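Long-range contact in deferrochelatase (Vibrio cholerae, PDB 5DE0), which binds heme b and probably works as a dye-decolorizing peroxidase: residues 30-44 and 56-70. Numbering follows the deposited sequence.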
ATOM      1  N   HIS B  30     -27.514   4.697  10.354  1.00 28.60           N
ATOM      2  CA  HIS B  30     -27.604   4.110   9.020  1.00 28.40           C
ATOM      3  C   HIS B  30     -27.982   5.121   7.936  1.00 28.17           C
ATOM      4  O   HIS B  30     -27.511   5.026   6.803  1.00 27.54           O
ATOM      5  CB  HIS B  30     -28.614   2.961   9.026  1.00 29.49           C
ATOM      6  CG  HIS B  30     -28.197   1.792   9.865  1.00 29.37           C
ATOM      7  ND1 HIS B  30     -27.979   1.888  11.222  1.00 29.14           N
ATOM      8  CD2 HIS B  30     -27.958   0.499   9.536  1.00 30.02           C
ATOM      9  CE1 HIS B  30     -27.623   0.706  11.693  1.00 29.63           C
ATOM     10  NE2 HIS B  30     -27.603  -0.153  10.691  1.00 29.81           N
ATOM     11  N   ALA B  31     -28.827   6.088   8.282  1.00 29.68           N
ATOM     12  CA  ALA B  31     -29.265   7.090   7.316  1.00 28.99           C
ATOM     13  C   ALA B  31     -28.115   8.025   6.949  1.00 28.43           C
ATOM     14  O   ALA B  31     -27.987   8.441   5.796  1.00 29.18           O
ATOM     15  CB  ALA B  31     -30.439   7.880   7.858  1.00 29.31           C
ATOM     16  N   HIS B  32     -27.278   8.347   7.932  1.00 28.28           N
ATOM     17  CA  HIS B  32     -26.130   9.215   7.700  1.00 28.85           C
ATOM     18  C   HIS B  32     -25.092   8.489   6.846  1.00 27.54           C
ATOM     19  O   HIS B  32     -24.428   9.097   6.002  1.00 27.79           O
ATOM     20  CB  HIS B  32     -25.501   9.663   9.024  1.00 29.44           C
ATOM     21  CG  HIS B  32     -26.446  10.387   9.939  1.00 30.84           C
ATOM     22  ND1 HIS B  32     -27.794  10.490   9.693  1.00 31.34           N
ATOM     23  CD2 HIS B  32     -26.221  11.038  11.107  1.00 32.50           C
ATOM     24  CE1 HIS B  32     -28.368  11.171  10.673  1.00 32.85           C
ATOM     25  NE2 HIS B  32     -27.437  11.516  11.538  1.00 33.73           N
ATOM     26  N   VAL B  33     -24.965   7.184   7.071  1.00 26.85           N
ATOM     27  CA  VAL B  33     -24.013   6.363   6.336  1.00 26.17           C
ATOM     28  C   VAL B  33     -24.415   6.226   4.870  1.00 25.09           C
ATOM     29  O   VAL B  33     -23.577   6.365   3.976  1.00 23.85           O
ATOM     30  CB  VAL B  33     -23.879   4.965   6.962  1.00 26.94           C
ATOM     31  CG1 VAL B  33     -22.958   4.099   6.123  1.00 26.15           C
ATOM     32  CG2 VAL B  33     -23.362   5.073   8.389  1.00 27.18           C
ATOM     33  N   LEU B  34     -25.697   5.960   4.632  1.00 25.66           N
ATOM     34  CA  LEU B  34     -26.220   5.832   3.274  1.00 25.38           C
ATOM     35  C   LEU B  34     -26.011   7.114   2.471  1.00 26.78           C
ATOM     36  O   LEU B  34     -25.619   7.070   1.302  1.00 25.57           O
ATOM     37  CB  LEU B  34     -27.707   5.471   3.302  1.00 27.07           C
ATOM     38  CG  LEU B  34     -28.390   5.299   1.943  1.00 27.94           C
ATOM     39  CD1 LEU B  34     -27.651   4.267   1.102  1.00 28.39           C
ATOM     40  CD2 LEU B  34     -29.848   4.900   2.122  1.00 31.63           C
ATOM     41  N   GLN B  35     -26.272   8.253   3.109  1.00 25.85           N
ATOM     42  CA  GLN B  35     -26.077   9.552   2.476  1.00 26.18           C
ATOM     43  C   GLN B  35     -24.623   9.750   2.077  1.00 24.42           C
ATOM     44  O   GLN B  35     -24.330  10.193   0.966  1.00 24.28           O
ATOM     45  CB  GLN B  35     -26.518  10.684   3.409  1.00 28.44           C
ATOM     46  CG  GLN B  35     -28.022  10.798   3.588  1.00 31.09           C
ATOM     47  CD  GLN B  35     -28.419  12.017   4.402  1.00 40.28           C
ATOM     48  OE1 GLN B  35     -27.580  12.852   4.739  1.00 37.05           O
ATOM     49  NE2 GLN B  35     -29.704  12.124   4.721  1.00 38.50           N
ATOM     50  N   ALA B  36     -23.717   9.423   2.993  1.00 23.59           N
ATOM     51  CA  ALA B  36     -22.286   9.551   2.746  1.00 23.47           C
ATOM     52  C   ALA B  36     -21.829   8.652   1.598  1.00 22.67           C
ATOM     53  O   ALA B  36     -20.917   9.005   0.851  1.00 22.39           O
ATOM     54  CB  ALA B  36     -21.506   9.235   4.007  1.00 23.80           C
ATOM     55  N   LEU B  37     -22.464   7.492   1.458  1.00 23.50           N
ATOM     56  CA  LEU B  37     -22.133   6.575   0.370  1.00 22.52           C
ATOM     57  C   LEU B  37     -22.647   7.107  -0.964  1.00 23.19           C
ATOM     58  O   LEU B  37     -21.991   6.965  -1.998  1.00 23.84           O
ATOM     59  CB  LEU B  37     -22.710   5.183   0.642  1.00 21.97           C
ATOM     60  CG  LEU B  37     -22.104   4.426   1.825  1.00 21.91           C
ATOM     61  CD1 LEU B  37     -22.841   3.119   2.057  1.00 22.98           C
ATOM     62  CD2 LEU B  37     -20.621   4.174   1.605  1.00 21.71           C
ATOM     63  N   LYS B  38     -23.824   7.724  -0.934  1.00 23.13           N
ATOM     64  CA  LYS B  38     -24.416   8.306  -2.133  1.00 23.91           C
ATOM     65  C   LYS B  38     -23.612   9.490  -2.652  1.00 23.67           C
ATOM     66  O   LYS B  38     -23.649   9.800  -3.843  1.00 22.26           O
ATOM     67  CB  LYS B  38     -25.849   8.759  -1.861  1.00 25.01           C
ATOM     68  CG  LYS B  38     -26.849   7.646  -1.659  1.00 26.93           C
ATOM     69  CD  LYS B  38     -28.249   8.225  -1.582  1.00 29.40           C
ATOM     70  CE  LYS B  38     -29.266   7.164  -1.252  1.00 31.35           C
ATOM     71  NZ  LYS B  38     -30.649   7.717  -1.280  1.00 33.88           N
ATOM     72  N   ALA B  39     -22.905  10.160  -1.747  1.00 22.34           N
ATOM     73  CA  ALA B  39     -22.169  11.371  -2.089  1.00 22.59           C
ATOM     74  C   ALA B  39     -20.787  11.058  -2.653  1.00 22.40           C
ATOM     75  O   ALA B  39     -20.046  11.964  -3.038  1.00 21.93           O
ATOM     76  CB  ALA B  39     -22.049  12.273  -0.869  1.00 22.16           C
ATOM     77  N   LEU B  40     -20.442   9.775  -2.699  1.00 22.70           N
ATOM     78  CA  LEU B  40     -19.151   9.353  -3.238  1.00 21.39           C
ATOM     79  C   LEU B  40     -18.972   9.677  -4.731  1.00 21.13           C
ATOM     80  O   LEU B  40     -17.922  10.201  -5.109  1.00 20.80           O
ATOM     81  CB  LEU B  40     -18.933   7.856  -2.991  1.00 21.19           C
ATOM     82  CG  LEU B  40     -18.594   7.468  -1.552  1.00 21.45           C
ATOM     83  CD1 LEU B  40     -18.373   5.969  -1.431  1.00 20.87           C
ATOM     84  CD2 LEU B  40     -17.368   8.234  -1.076  1.00 21.69           C
ATOM     85  N   PRO B  41     -19.979   9.375  -5.584  1.00 21.76           N
ATOM     86  CA  PRO B  41     -19.818   9.740  -6.999  1.00 21.50           C
ATOM     87  C   PRO B  41     -19.559  11.229  -7.232  1.00 23.00           C
ATOM     88  O   PRO B  41     -18.735  11.578  -8.079  1.00 22.50           O
ATOM     89  CB  PRO B  41     -21.159   9.335  -7.617  1.00 22.33           C
ATOM     90  CG  PRO B  41     -21.636   8.227  -6.767  1.00 22.36           C
ATOM     91  CD  PRO B  41     -21.204   8.577  -5.375  1.00 21.85           C
ATOM     92  N   ALA B  42     -20.252  12.087  -6.488  1.00 22.41           N
ATOM     93  CA  ALA B  42     -20.088  13.530  -6.629  1.00 21.97           C
ATOM     94  C   ALA B  42     -18.692  13.959  -6.202  1.00 22.60           C
ATOM     95  O   ALA B  42     -18.102  14.859  -6.799  1.00 24.20           O
ATOM     96  CB  ALA B  42     -21.144  14.269  -5.819  1.00 21.72           C
ATOM     97  N   LEU B  43     -18.168  13.308  -5.168  1.00 21.36           N
ATOM     98  CA  LEU B  43     -16.807  13.559  -4.711  1.00 21.41           C
ATOM     99  C   LEU B  43     -15.796  13.142  -5.775  1.00 23.68           C
ATOM    100  O   LEU B  43     -14.844  13.865  -6.060  1.00 23.25           O
ATOM    101  CB  LEU B  43     -16.533  12.817  -3.403  1.00 21.31           C
ATOM    102  CG  LEU B  43     -15.082  12.823  -2.914  1.00 22.46           C
ATOM    103  CD1 LEU B  43     -14.605  14.242  -2.642  1.00 23.49           C
ATOM    104  CD2 LEU B  43     -14.919  11.952  -1.679  1.00 21.99           C
ATOM    105  N   VAL B  44     -16.018  11.970  -6.360  1.00 22.25           N
ATOM    106  CA  VAL B  44     -15.139  11.439  -7.398  1.00 22.88           C
ATOM    107  C   VAL B  44     -15.107  12.345  -8.630  1.00 23.75           C
ATOM    108  O   VAL B  44     -14.039  12.613  -9.185  1.00 23.58           O
ATOM    109  CB  VAL B  44     -15.570  10.015  -7.810  1.00 21.64           C
ATOM    110  CG1 VAL B  44     -14.857   9.575  -9.083  1.00 20.87           C
ATOM    111  CG2 VAL B  44     -15.305   9.039  -6.677  1.00 21.18           C
ATOM    112  N   LEU B  56     -10.295   8.582 -11.947  1.00 20.45           N
ATOM    113  CA  LEU B  56     -10.835   7.988 -10.730  1.00 19.93           C
ATOM    114  C   LEU B  56     -12.268   7.516 -10.944  1.00 19.87           C
ATOM    115  O   LEU B  56     -13.106   8.255 -11.463  1.00 19.30           O
ATOM    116  CB  LEU B  56     -10.775   8.988  -9.573  1.00 20.02           C
ATOM    117  CG  LEU B  56     -11.363   8.519  -8.240  1.00 20.18           C
ATOM    118  CD1 LEU B  56     -10.533   7.392  -7.640  1.00 18.64           C
ATOM    119  CD2 LEU B  56     -11.475   9.685  -7.273  1.00 20.74           C
ATOM    120  N   THR B  57     -12.536   6.274 -10.555  1.00 18.75           N
ATOM    121  CA  THR B  57     -13.863   5.691 -10.697  1.00 18.97           C
ATOM    122  C   THR B  57     -14.334   5.126  -9.366  1.00 18.09           C
ATOM    123  O   THR B  57     -13.542   4.967  -8.439  1.00 17.87           O
ATOM    124  CB  THR B  57     -13.881   4.576 -11.752  1.00 18.22           C
ATOM    125  OG1 THR B  57     -13.003   3.520 -11.343  1.00 17.43           O
ATOM    126  CG2 THR B  57     -13.431   5.107 -13.105  1.00 19.21           C
ATOM    127  N   VAL B  58     -15.623   4.820  -9.268  1.00 18.35           N
ATOM    128  CA  VAL B  58     -16.175   4.286  -8.029  1.00 18.56           C
ATOM    129  C   VAL B  58     -17.406   3.417  -8.292  1.00 18.20           C
ATOM    130  O   VAL B  58     -18.164   3.656  -9.232  1.00 18.83           O
ATOM    131  CB  VAL B  58     -16.543   5.428  -7.043  1.00 19.30           C
ATOM    132  CG1 VAL B  58     -17.686   6.272  -7.590  1.00 19.85           C
ATOM    133  CG2 VAL B  58     -16.885   4.875  -5.664  1.00 18.17           C
ATOM    134  N   SER B  59     -17.580   2.386  -7.469  1.00 18.85           N
ATOM    135  CA  SER B  59     -18.789   1.574  -7.493  1.00 19.70           C
ATOM    136  C   SER B  59     -19.157   1.137  -6.080  1.00 18.96           C
ATOM    137  O   SER B  59     -18.376   0.461  -5.408  1.00 19.54           O
ATOM    138  CB  SER B  59     -18.610   0.352  -8.392  1.00 19.08           C
ATOM    139  OG  SER B  59     -19.784  -0.438  -8.398  1.00 19.75           O
ATOM    140  N   VAL B  60     -20.344   1.535  -5.632  1.00 20.80           N
ATOM    141  CA  VAL B  60     -20.818   1.201  -4.296  1.00 20.40           C
ATOM    142  C   VAL B  60     -21.821   0.055  -4.357  1.00 20.38           C
ATOM    143  O   VAL B  60     -22.799   0.114  -5.106  1.00 20.32           O
ATOM    144  CB  VAL B  60     -21.470   2.413  -3.606  1.00 20.04           C
ATOM    145  CG1 VAL B  60     -21.913   2.044  -2.202  1.00 19.45           C
ATOM    146  CG2 VAL B  60     -20.502   3.588  -3.577  1.00 19.87           C
ATOM    147  N   ALA B  61     -21.580  -0.983  -3.563  1.00 19.63           N
ATOM    148  CA  ALA B  61     -22.427  -2.172  -3.588  1.00 21.47           C
ATOM    149  C   ALA B  61     -22.846  -2.598  -2.184  1.00 21.74           C
ATOM    150  O   ALA B  61     -22.132  -2.357  -1.208  1.00 19.68           O
ATOM    151  CB  ALA B  61     -21.713  -3.308  -4.291  1.00 20.22           C
ATOM    152  N   PHE B  62     -24.006  -3.242  -2.090  1.00 21.59           N
ATOM    153  CA  PHE B  62     -24.556  -3.636  -0.799  1.00 23.12           C
ATOM    154  C   PHE B  62     -24.824  -5.136  -0.741  1.00 21.54           C
ATOM    155  O   PHE B  62     -25.215  -5.739  -1.744  1.00 22.73           O
ATOM    156  CB  PHE B  62     -25.848  -2.870  -0.516  1.00 24.44           C
ATOM    157  CG  PHE B  62     -25.707  -1.381  -0.622  1.00 24.40           C
ATOM    158  CD1 PHE B  62     -26.005  -0.725  -1.806  1.00 24.45           C
ATOM    159  CD2 PHE B  62     -25.278  -0.632   0.464  1.00 23.82           C
ATOM    160  CE1 PHE B  62     -25.875   0.655  -1.904  1.00 24.33           C
ATOM    161  CE2 PHE B  62     -25.148   0.745   0.369  1.00 25.21           C
ATOM    162  CZ  PHE B  62     -25.447   1.385  -0.815  1.00 24.97           C
ATOM    163  N   SER B  63     -24.620  -5.731   0.433  1.00 23.01           N
ATOM    164  CA  SER B  63     -24.844  -7.161   0.616  1.00 24.54           C
ATOM    165  C   SER B  63     -26.327  -7.492   0.756  1.00 27.29           C
ATOM    166  O   SER B  63     -27.158  -6.597   0.885  1.00 27.52           O
ATOM    167  CB  SER B  63     -24.086  -7.666   1.840  1.00 24.85           C
ATOM    168  OG  SER B  63     -24.627  -7.137   3.036  1.00 24.89           O
ATOM    169  N   LYS B  64     -26.644  -8.783   0.726  1.00 26.77           N
ATOM    170  CA  LYS B  64     -28.011  -9.257   0.887  1.00 28.17           C
ATOM    171  C   LYS B  64     -28.592  -8.828   2.231  1.00 29.82           C
ATOM    172  O   LYS B  64     -29.738  -8.365   2.306  1.00 31.10           O
ATOM    173  CB  LYS B  64     -28.061 -10.781   0.751  1.00 28.96           C
ATOM    174  CG  LYS B  64     -29.369 -11.406   1.222  1.00 29.70           C
ATOM    175  CD  LYS B  64     -30.537 -11.005   0.335  1.00 31.25           C
ATOM    176  CE  LYS B  64     -31.806 -11.749   0.728  1.00 36.04           C
ATOM    177  NZ  LYS B  64     -32.936 -11.424  -0.182  1.00 36.30           N
ATOM    178  N   GLY B  65     -27.798  -8.984   3.287  1.00 29.66           N
ATOM    179  CA  GLY B  65     -28.239  -8.650   4.627  1.00 30.66           C
ATOM    180  C   GLY B  65     -28.544  -7.175   4.810  1.00 31.80           C
ATOM    181  O   GLY B  65     -29.524  -6.818   5.465  1.00 35.44           O
ATOM    182  N   PHE B  66     -27.716  -6.315   4.226  1.00 31.04           N
ATOM    183  CA  PHE B  66     -27.906  -4.877   4.361  1.00 31.45           C
ATOM    184  C   PHE B  66     -29.004  -4.363   3.437  1.00 34.23           C
ATOM    185  O   PHE B  66     -29.573  -3.297   3.675  1.00 35.55           O
ATOM    186  CB  PHE B  66     -26.595  -4.136   4.079  1.00 29.39           C
ATOM    187  CG  PHE B  66     -26.655  -2.659   4.376  1.00 28.66           C
ATOM    188  CD1 PHE B  66     -26.491  -2.198   5.674  1.00 29.51           C
ATOM    189  CD2 PHE B  66     -26.867  -1.730   3.362  1.00 28.48           C
ATOM    190  CE1 PHE B  66     -26.548  -0.837   5.962  1.00 29.54           C
ATOM    191  CE2 PHE B  66     -26.923  -0.367   3.646  1.00 28.84           C
ATOM    192  CZ  PHE B  66     -26.763   0.076   4.947  1.00 28.73           C
ATOM    193  N   TRP B  67     -29.294  -5.111   2.379  1.00 34.14           N
ATOM    194  CA  TRP B  67     -30.302  -4.682   1.423  1.00 35.22           C
ATOM    195  C   TRP B  67     -31.704  -4.729   2.032  1.00 38.45           C
ATOM    196  O   TRP B  67     -32.616  -4.061   1.549  1.00 39.78           O
ATOM    197  CB  TRP B  67     -30.241  -5.536   0.156  1.00 34.33           C
ATOM    198  CG  TRP B  67     -30.769  -4.813  -1.049  1.00 34.95           C
ATOM    199  CD1 TRP B  67     -32.078  -4.569  -1.350  1.00 37.56           C
ATOM    200  CD2 TRP B  67     -30.001  -4.224  -2.108  1.00 33.32           C
ATOM    201  NE1 TRP B  67     -32.174  -3.871  -2.527  1.00 38.26           N
ATOM    202  CE2 TRP B  67     -30.914  -3.646  -3.014  1.00 35.53           C
ATOM    203  CE3 TRP B  67     -28.635  -4.132  -2.377  1.00 30.37           C
ATOM    204  CZ2 TRP B  67     -30.495  -2.982  -4.175  1.00 33.04           C
ATOM    205  CZ3 TRP B  67     -28.225  -3.478  -3.520  1.00 28.24           C
ATOM    206  CH2 TRP B  67     -29.148  -2.911  -4.406  1.00 30.04           C
ATOM    207  N   SER B  68     -31.873  -5.515   3.091  1.00 38.42           N
ATOM    208  CA  SER B  68     -33.151  -5.599   3.779  1.00 40.16           C
ATOM    209  C   SER B  68     -33.564  -4.243   4.339  1.00 42.29           C
ATOM    210  O   SER B  68     -34.750  -3.931   4.410  1.00 44.79           O
ATOM    211  CB  SER B  68     -33.078  -6.629   4.898  1.00 40.46           C
ATOM    212  OG  SER B  68     -32.868  -7.920   4.366  1.00 46.13           O
ATOM    213  N   HIS B  69     -32.574  -3.449   4.735  1.00 41.97           N
ATOM    214  CA  HIS B  69     -32.806  -2.116   5.272  1.00 43.53           C
ATOM    215  C   HIS B  69     -33.396  -1.166   4.228  1.00 44.07           C
ATOM    216  O   HIS B  69     -33.984  -0.145   4.577  1.00 45.54           O
ATOM    217  CB  HIS B  69     -31.499  -1.539   5.817  1.00 42.25           C
ATOM    218  CG  HIS B  69     -30.985  -2.237   7.039  1.00 41.17           C
ATOM    219  ND1 HIS B  69     -30.534  -3.541   7.020  1.00 39.63           N
ATOM    220  CD2 HIS B  69     -30.838  -1.808   8.314  1.00 41.78           C
ATOM    221  CE1 HIS B  69     -30.137  -3.885   8.234  1.00 41.75           C
ATOM    222  NE2 HIS B  69     -30.310  -2.849   9.037  1.00 47.40           N
ATOM    223  N   PHE B  70     -33.234  -1.504   2.952  1.00 43.43           N
ATOM    224  CA  PHE B  70     -33.716  -0.656   1.862  1.00 45.45           C
ATOM    225  C   PHE B  70     -35.215  -0.807   1.625  1.00 48.44           C
ATOM    226  O   PHE B  70     -35.790  -1.857   1.900  1.00 48.20           O
ATOM    227  CB  PHE B  70     -32.964  -0.970   0.568  1.00 43.99           C
ATOM    228  CG  PHE B  70     -31.542  -0.500   0.568  1.00 43.01           C
ATOM    229  CD1 PHE B  70     -31.185   0.696   1.181  1.00 41.23           C
ATOM    230  CD2 PHE B  70     -30.554  -1.259  -0.037  1.00 38.12           C
ATOM    231  CE1 PHE B  70     -29.863   1.126   1.182  1.00 41.14           C
ATOM    232  CE2 PHE B  70     -29.237  -0.835  -0.036  1.00 34.19           C
ATOM    233  CZ  PHE B  70     -28.892   0.356   0.573  1.00 38.62           C
TER
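Helix-on-sheet packing in the N-terminal ferredoxin-like half of a DyP-type peroxidase brings V44, L40, L37 and L34 against strand 57-62, an outermost strand of its four-stranded antiparallel sheet. Helix 40-44 runs almost exactly antiparallel to the strand, at 177° with the axes 8.5 Å apart; helix 30-38 is tilted further and lies at 10.3 Å. No hydrogen bond crosses; apolar side chains make most of the interface, with a pair of histidine rings at one end. V44 spreads its two methyls: CG1 lies 3.7 Å from CG of L56, while CG2 meets CB and CG1 of V58. Next along the strand, L40 crosses V60 at roughly a right angle, its CD1 3.8 Å from V60 CG2. L37 and F62 point at one another, with L37 CD1 3.7 Å from F62 CE2; the L37 side chain also touches V98 and I100 of the neighbouring strand. L34 has CG anti to the backbone N (chi1 -180°), and from there CD1 reaches the edge of the F70 ring, near its plane, 3.8 Å from CE1. F70 in turn sets its CZ over the centre of one F62 face, tying the turn after the strand to the same apolar layer. At the far end the rings of H30 and H69 lie within 7° of parallel but are so displaced that, with centroids 5.4 Å apart, little of one faces the other; CD2 of H30 lies 4.1 Å from CE1 of F66. On the strand's other face, S59 and A61 touch strand 281-291 of the C-terminal half. Helices covering one face of an antiparallel sheet are characteristic of the ferredoxin-like fold, which DyP-type peroxidases carry twice.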